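Local structure of tyrosine recombinase XerH (Helicobacter pylori, 5JK0) at a contact of chain A with DNA. The protein catalyses site-specific recombination at difH sites, cutting and rejoining DNA strands through a tyrosine nucleophile, and takes part in chromosome segregation. Numbering follows the deposited sequence.

A contact of chain A with DNA. Residues 286, 290, 294, 305-310. With nucleotides of chain B.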
ATOM      1  N   GLN A 286     -16.281  -3.036  30.753  1.00 24.09           N
ATOM      2  CA  GLN A 286     -16.685  -1.671  30.440  1.00 23.69           C
ATOM      3  C   GLN A 286     -17.804  -1.219  31.374  1.00 25.23           C
ATOM      4  O   GLN A 286     -17.892  -0.043  31.731  1.00 26.94           O
ATOM      5  CB  GLN A 286     -17.128  -1.572  28.974  1.00 22.31           C
ATOM      6  CG  GLN A 286     -17.670  -0.209  28.551  1.00 21.93           C
ATOM      7  CD  GLN A 286     -19.167  -0.070  28.782  1.00 23.91           C
ATOM      8  OE1 GLN A 286     -19.876  -1.064  28.951  1.00 20.81           O
ATOM      9  NE2 GLN A 286     -19.651   1.168  28.803  1.00 22.86           N
ATOM     10  N   TYR A 290     -17.658   2.182  33.634  1.00 26.47           N
ATOM     11  CA  TYR A 290     -18.656   3.224  33.419  1.00 26.49           C
ATOM     12  C   TYR A 290     -19.273   3.682  34.735  1.00 26.66           C
ATOM     13  O   TYR A 290     -19.377   4.881  34.995  1.00 26.12           O
ATOM     14  CB  TYR A 290     -19.759   2.738  32.474  1.00 25.66           C
ATOM     15  CG  TYR A 290     -20.797   3.801  32.177  1.00 24.60           C
ATOM     16  CD1 TYR A 290     -20.625   4.692  31.126  1.00 22.55           C
ATOM     17  CD2 TYR A 290     -21.943   3.920  32.957  1.00 25.18           C
ATOM     18  CE1 TYR A 290     -21.566   5.669  30.857  1.00 24.97           C
ATOM     19  CE2 TYR A 290     -22.888   4.895  32.697  1.00 26.28           C
ATOM     20  CZ  TYR A 290     -22.693   5.767  31.645  1.00 26.10           C
ATOM     21  OH  TYR A 290     -23.630   6.739  31.380  1.00 26.76           O
ATOM     22  N   GLU A 294     -19.263   7.347  36.289  1.00 29.88           N
ATOM     23  CA  GLU A 294     -20.543   8.040  36.377  1.00 31.65           C
ATOM     24  C   GLU A 294     -20.884   8.496  37.798  1.00 31.40           C
ATOM     25  O   GLU A 294     -21.472   9.562  37.987  1.00 33.24           O
ATOM     26  CB  GLU A 294     -21.660   7.144  35.837  1.00 33.45           C
ATOM     27  CG  GLU A 294     -23.005   7.833  35.700  1.00 38.48           C
ATOM     28  CD  GLU A 294     -24.044   7.271  36.647  1.00 45.33           C
ATOM     29  OE1 GLU A 294     -24.816   6.385  36.223  1.00 47.37           O
ATOM     30  OE2 GLU A 294     -24.088   7.714  37.814  1.00 48.60           O
ATOM     31  N   GLU A 305     -25.306  15.222  29.045  1.00 33.40           N
ATOM     32  CA  GLU A 305     -25.804  14.335  27.995  1.00 36.04           C
ATOM     33  C   GLU A 305     -25.093  12.982  28.003  1.00 32.48           C
ATOM     34  O   GLU A 305     -25.727  11.938  27.854  1.00 34.73           O
ATOM     35  CB  GLU A 305     -25.654  14.992  26.622  1.00 41.27           C
ATOM     36  CG  GLU A 305     -26.439  16.285  26.445  1.00 48.15           C
ATOM     37  CD  GLU A 305     -25.635  17.521  26.815  1.00 54.13           C
ATOM     38  OE1 GLU A 305     -24.884  17.474  27.812  1.00 54.25           O
ATOM     39  OE2 GLU A 305     -25.748  18.538  26.098  1.00 59.13           O
ATOM     40  N   LYS A 306     -23.775  13.011  28.170  1.00 28.81           N
ATOM     41  CA  LYS A 306     -22.972  11.795  28.248  1.00 25.74           C
ATOM     42  C   LYS A 306     -22.185  11.798  29.554  1.00 27.36           C
ATOM     43  O   LYS A 306     -21.690  12.843  29.980  1.00 29.45           O
ATOM     44  CB  LYS A 306     -22.027  11.690  27.049  1.00 24.27           C
ATOM     45  CG  LYS A 306     -22.699  11.853  25.692  1.00 25.36           C
ATOM     46  CD  LYS A 306     -23.483  10.610  25.293  1.00 28.47           C
ATOM     47  CE  LYS A 306     -24.102  10.772  23.910  1.00 29.55           C
ATOM     48  NZ  LYS A 306     -24.755   9.521  23.439  1.00 31.30           N
ATOM     49  N   ASN A 307     -22.064  10.638  30.193  1.00 26.43           N
ATOM     50  CA  ASN A 307     -21.463  10.574  31.523  1.00 25.95           C
ATOM     51  C   ASN A 307     -20.501   9.405  31.725  1.00 24.77           C
ATOM     52  O   ASN A 307     -20.421   8.848  32.819  1.00 27.50           O
ATOM     53  CB  ASN A 307     -22.566  10.507  32.583  1.00 26.84           C
ATOM     54  CG  ASN A 307     -23.605  11.599  32.413  1.00 29.78           C
ATOM     55  OD1 ASN A 307     -23.445  12.710  32.918  1.00 30.69           O
ATOM     56  ND2 ASN A 307     -24.675  11.289  31.691  1.00 30.85           N
ATOM     57  N   GLY A 308     -19.763   9.045  30.680  1.00 23.05           N
ATOM     58  CA  GLY A 308     -18.864   7.907  30.753  1.00 22.30           C
ATOM     59  C   GLY A 308     -17.413   8.223  30.445  1.00 22.56           C
ATOM     60  O   GLY A 308     -17.004   9.385  30.421  1.00 23.89           O
ATOM     61  N   ALA A 309     -16.634   7.174  30.201  1.00 29.35           N
ATOM     62  CA  ALA A 309     -15.201   7.312  29.962  1.00 27.26           C
ATOM     63  C   ALA A 309     -14.901   8.023  28.648  1.00 26.18           C
ATOM     64  O   ALA A 309     -13.968   8.825  28.570  1.00 23.35           O
ATOM     65  CB  ALA A 309     -14.532   5.948  29.983  1.00 28.80           C
ATOM     66  N   HIS A 310     -15.689   7.734  27.618  1.00 24.25           N
ATOM     67  CA  HIS A 310     -15.453   8.328  26.308  1.00 22.92           C
ATOM     68  C   HIS A 310     -15.750   9.823  26.326  1.00 23.02           C
ATOM     69  O   HIS A 310     -15.230  10.578  25.505  1.00 22.12           O
ATOM     70  CB  HIS A 310     -16.295   7.640  25.233  1.00 24.45           C
ATOM     71  CG  HIS A 310     -15.690   7.711  23.865  1.00 24.13           C
ATOM     72  ND1 HIS A 310     -15.062   6.637  23.271  1.00 24.67           N
ATOM     73  CD2 HIS A 310     -15.601   8.734  22.982  1.00 23.43           C
ATOM     74  CE1 HIS A 310     -14.620   6.993  22.078  1.00 24.36           C
ATOM     75  NE2 HIS A 310     -14.933   8.261  21.879  1.00 22.30           N
TER
ATOM     76  P    DT B  22     -14.254   0.491  23.471  1.00 29.41           P
ATOM     77  OP1  DT B  22     -13.054   1.098  24.088  1.00 31.46           O
ATOM     78  OP2  DT B  22     -14.574  -0.932  23.725  1.00 31.13           O
ATOM     79  O5'  DT B  22     -15.532   1.359  23.878  1.00 30.04           O
ATOM     80  C5'  DT B  22     -15.529   2.762  23.658  1.00 29.17           C
ATOM     81  C4'  DT B  22     -16.911   3.349  23.881  1.00 26.49           C
ATOM     82  O4'  DT B  22     -17.874   2.663  23.043  1.00 25.70           O
ATOM     83  C3'  DT B  22     -17.437   3.255  25.318  1.00 25.49           C
ATOM     84  O3'  DT B  22     -17.819   4.553  25.769  1.00 25.81           O
ATOM     85  C2'  DT B  22     -18.635   2.303  25.216  1.00 25.05           C
ATOM     86  C1'  DT B  22     -19.061   2.470  23.767  1.00 24.12           C
ATOM     87  N1   DT B  22     -19.759   1.276  23.213  1.00 25.02           N
ATOM     88  C2   DT B  22     -21.074   1.381  22.827  1.00 24.16           C
ATOM     89  O2   DT B  22     -21.715   2.412  22.914  1.00 25.90           O
ATOM     90  N3   DT B  22     -21.618   0.226  22.331  1.00 22.49           N
ATOM     91  C4   DT B  22     -20.993  -0.998  22.185  1.00 24.93           C
ATOM     92  O4   DT B  22     -21.571  -1.981  21.727  1.00 28.66           O
ATOM     93  C5   DT B  22     -19.616  -1.040  22.607  1.00 25.03           C
ATOM     94  C7   DT B  22     -18.834  -2.315  22.497  1.00 25.92           C
ATOM     95  C6   DT B  22     -19.070   0.085  23.095  1.00 25.53           C
ATOM     96  P    DC B  23     -18.574   4.760  27.173  1.00 25.04           P
ATOM     97  OP1  DC B  23     -18.176   6.087  27.692  1.00 27.25           O
ATOM     98  OP2  DC B  23     -18.363   3.567  28.024  1.00 26.77           O
ATOM     99  O5'  DC B  23     -20.115   4.854  26.757  1.00 31.42           O
ATOM    100  C5'  DC B  23     -20.530   5.821  25.796  1.00 30.51           C
ATOM    101  C4'  DC B  23     -22.045   5.944  25.757  1.00 28.75           C
ATOM    102  O4'  DC B  23     -22.619   4.749  25.167  1.00 26.06           O
ATOM    103  C3'  DC B  23     -22.720   6.109  27.114  1.00 28.92           C
ATOM    104  O3'  DC B  23     -23.837   6.977  26.989  1.00 29.09           O
ATOM    105  C2'  DC B  23     -23.151   4.682  27.457  1.00 27.65           C
ATOM    106  C1'  DC B  23     -23.500   4.129  26.082  1.00 25.81           C
ATOM    107  N1   DC B  23     -23.319   2.656  25.963  1.00 25.65           N
ATOM    108  C2   DC B  23     -24.425   1.841  25.697  1.00 25.03           C
ATOM    109  O2   DC B  23     -25.543   2.358  25.577  1.00 26.11           O
ATOM    110  N3   DC B  23     -24.239   0.502  25.580  1.00 23.67           N
ATOM    111  C4   DC B  23     -23.017  -0.016  25.712  1.00 24.73           C
ATOM    112  N4   DC B  23     -22.884  -1.341  25.589  1.00 25.00           N
ATOM    113  C5   DC B  23     -21.878   0.799  25.983  1.00 26.10           C
ATOM    114  C6   DC B  23     -22.073   2.117  26.094  1.00 26.37           C
ATOM    115  P    DA B  24     -24.417   7.737  28.277  1.00 33.54           P
ATOM    116  OP1  DA B  24     -25.313   8.808  27.793  1.00 33.55           O
ATOM    117  OP2  DA B  24     -23.274   8.071  29.157  1.00 37.95           O
ATOM    118  O5'  DA B  24     -25.325   6.635  28.993  1.00 38.64           O
ATOM    119  C5'  DA B  24     -26.472   6.132  28.328  1.00 36.71           C
ATOM    120  C4'  DA B  24     -27.106   4.998  29.112  1.00 35.56           C
ATOM    121  O4'  DA B  24     -26.476   3.737  28.756  1.00 32.44           O
ATOM    122  C3'  DA B  24     -26.994   5.110  30.636  1.00 36.92           C
ATOM    123  O3'  DA B  24     -28.239   4.761  31.218  1.00 38.97           O
ATOM    124  C2'  DA B  24     -25.922   4.075  30.975  1.00 34.73           C
ATOM    125  C1'  DA B  24     -26.227   3.015  29.935  1.00 31.61           C
ATOM    126  N9   DA B  24     -25.135   2.075  29.698  1.00 28.07           N
ATOM    127  C8   DA B  24     -23.803   2.271  29.943  1.00 26.85           C
ATOM    128  N7   DA B  24     -23.052   1.239  29.633  1.00 25.77           N
ATOM    129  C5   DA B  24     -23.956   0.304  29.150  1.00 24.94           C
ATOM    130  C6   DA B  24     -23.796  -1.007  28.657  1.00 25.63           C
ATOM    131  N6   DA B  24     -22.611  -1.620  28.565  1.00 26.22           N
ATOM    132  N1   DA B  24     -24.905  -1.664  28.258  1.00 24.51           N
ATOM    133  C2   DA B  24     -26.090  -1.049  28.351  1.00 23.62           C
ATOM    134  N3   DA B  24     -26.365   0.175  28.800  1.00 24.94           N
ATOM    135  C4   DA B  24     -25.243   0.804  29.186  1.00 25.89           C
ATOM    136  P    DT B  25     -28.620   5.222  32.708  1.00 46.97           P
ATOM    137  OP1  DT B  25     -29.365   6.494  32.598  1.00 49.44           O
ATOM    138  OP2  DT B  25     -27.415   5.148  33.562  1.00 48.88           O
ATOM    139  O5'  DT B  25     -29.622   4.078  33.189  1.00 55.13           O
ATOM    140  C5'  DT B  25     -30.601   3.589  32.284  1.00 53.74           C
ATOM    141  C4'  DT B  25     -30.633   2.071  32.270  1.00 50.46           C
ATOM    142  O4'  DT B  25     -29.387   1.549  31.780  1.00 47.13           O
ATOM    143  C3'  DT B  25     -30.821   1.410  33.632  1.00 50.04           C
ATOM    144  O3'  DT B  25     -32.193   1.090  33.822  1.00 52.95           O
ATOM    145  C2'  DT B  25     -29.944   0.142  33.563  1.00 46.37           C
ATOM    146  C1'  DT B  25     -29.338   0.201  32.160  1.00 44.28           C
ATOM    147  N1   DT B  25     -27.927  -0.291  32.091  1.00 40.94           N
ATOM    148  C2   DT B  25     -27.674  -1.513  31.509  1.00 38.93           C
ATOM    149  O2   DT B  25     -28.547  -2.219  31.034  1.00 38.75           O
ATOM    150  N3   DT B  25     -26.357  -1.881  31.498  1.00 37.66           N
ATOM    151  C4   DT B  25     -25.286  -1.169  32.003  1.00 37.54           C
ATOM    152  O4   DT B  25     -24.135  -1.589  31.944  1.00 36.46           O
ATOM    153  C5   DT B  25     -25.618   0.103  32.604  1.00 38.74           C
ATOM    154  C7   DT B  25     -24.537   0.967  33.184  1.00 38.53           C
ATOM    155  C6   DT B  25     -26.909   0.476  32.620  1.00 39.50           C
TER
HETATM  156  O   HOH W   1     -26.184   8.554  25.324  1.00 29.44           O
HETATM  157  O   HOH W   2     -17.193   4.054  30.502  1.00 30.67           O
HETATM  158  O   HOH W   3     -27.002   9.567  29.515  1.00 37.08           O
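In the catalytic domain of this tyrosine recombinase, helix 286-299 presents side chains to the major groove while the loop 305-308 and the first turn of helix 309-324 hold the adjoining backbone; DT22 to DT25 of chain B are all base-paired. Gln286, at the start of its helix, reads a base and a phosphate with one amide. Its CG lies anti to the backbone N (chi1 176°), and a bend at chi2 (-89°) turns the amide so that OE1 accepts from N6 on the Hoogsteen edge of DA24 at 2.8 Å. That N6 lies in the carbonyl plane, on a lone pair. NE2 of Gln286 donates to OP2 of DC23, also at 2.8 Å and close to the amide plane, so two bonds fix the amide's rotation. A carboxamide suits this place because it offers an acceptor to the adenine amino group and a donor to the phosphate.

One turn on, Tyr290 also has CG anti to the backbone N. One face of its ring receives C8 of DA24, 3.8 Å above the centre, with the imidazole part of the purine turned edge-to-face at 74°. The phenol reaches the phosphate at the ring's edge: OH donates to OP2 of DA24 at 2.6 Å. Tyrosine suits because its flat face packs the base while its tip carries a donor. The main-chain N of Asn307 gives the same OP2 a nearly straight second bond of 3.0 Å, so two donors grip one oxygen. The chain of Lys306, bent at chi2, passes its CD alongside this phosphate, and its NZ reaches OP1 of DA24 through water 1.

The DC23 phosphate meets the amino-terminal end of helix 309-324, whose dipole would favour its negative charge. Water 2 links Ala309 N to OP2 of DC23. The backbone N of His310, the catalytic histidine opening the HxxR motif, donates to OP1 of DC23 at 3.0 Å, while its imidazole swings aside and brings ND1 to 3.8 Å from C4' of the DT22 deoxyribose.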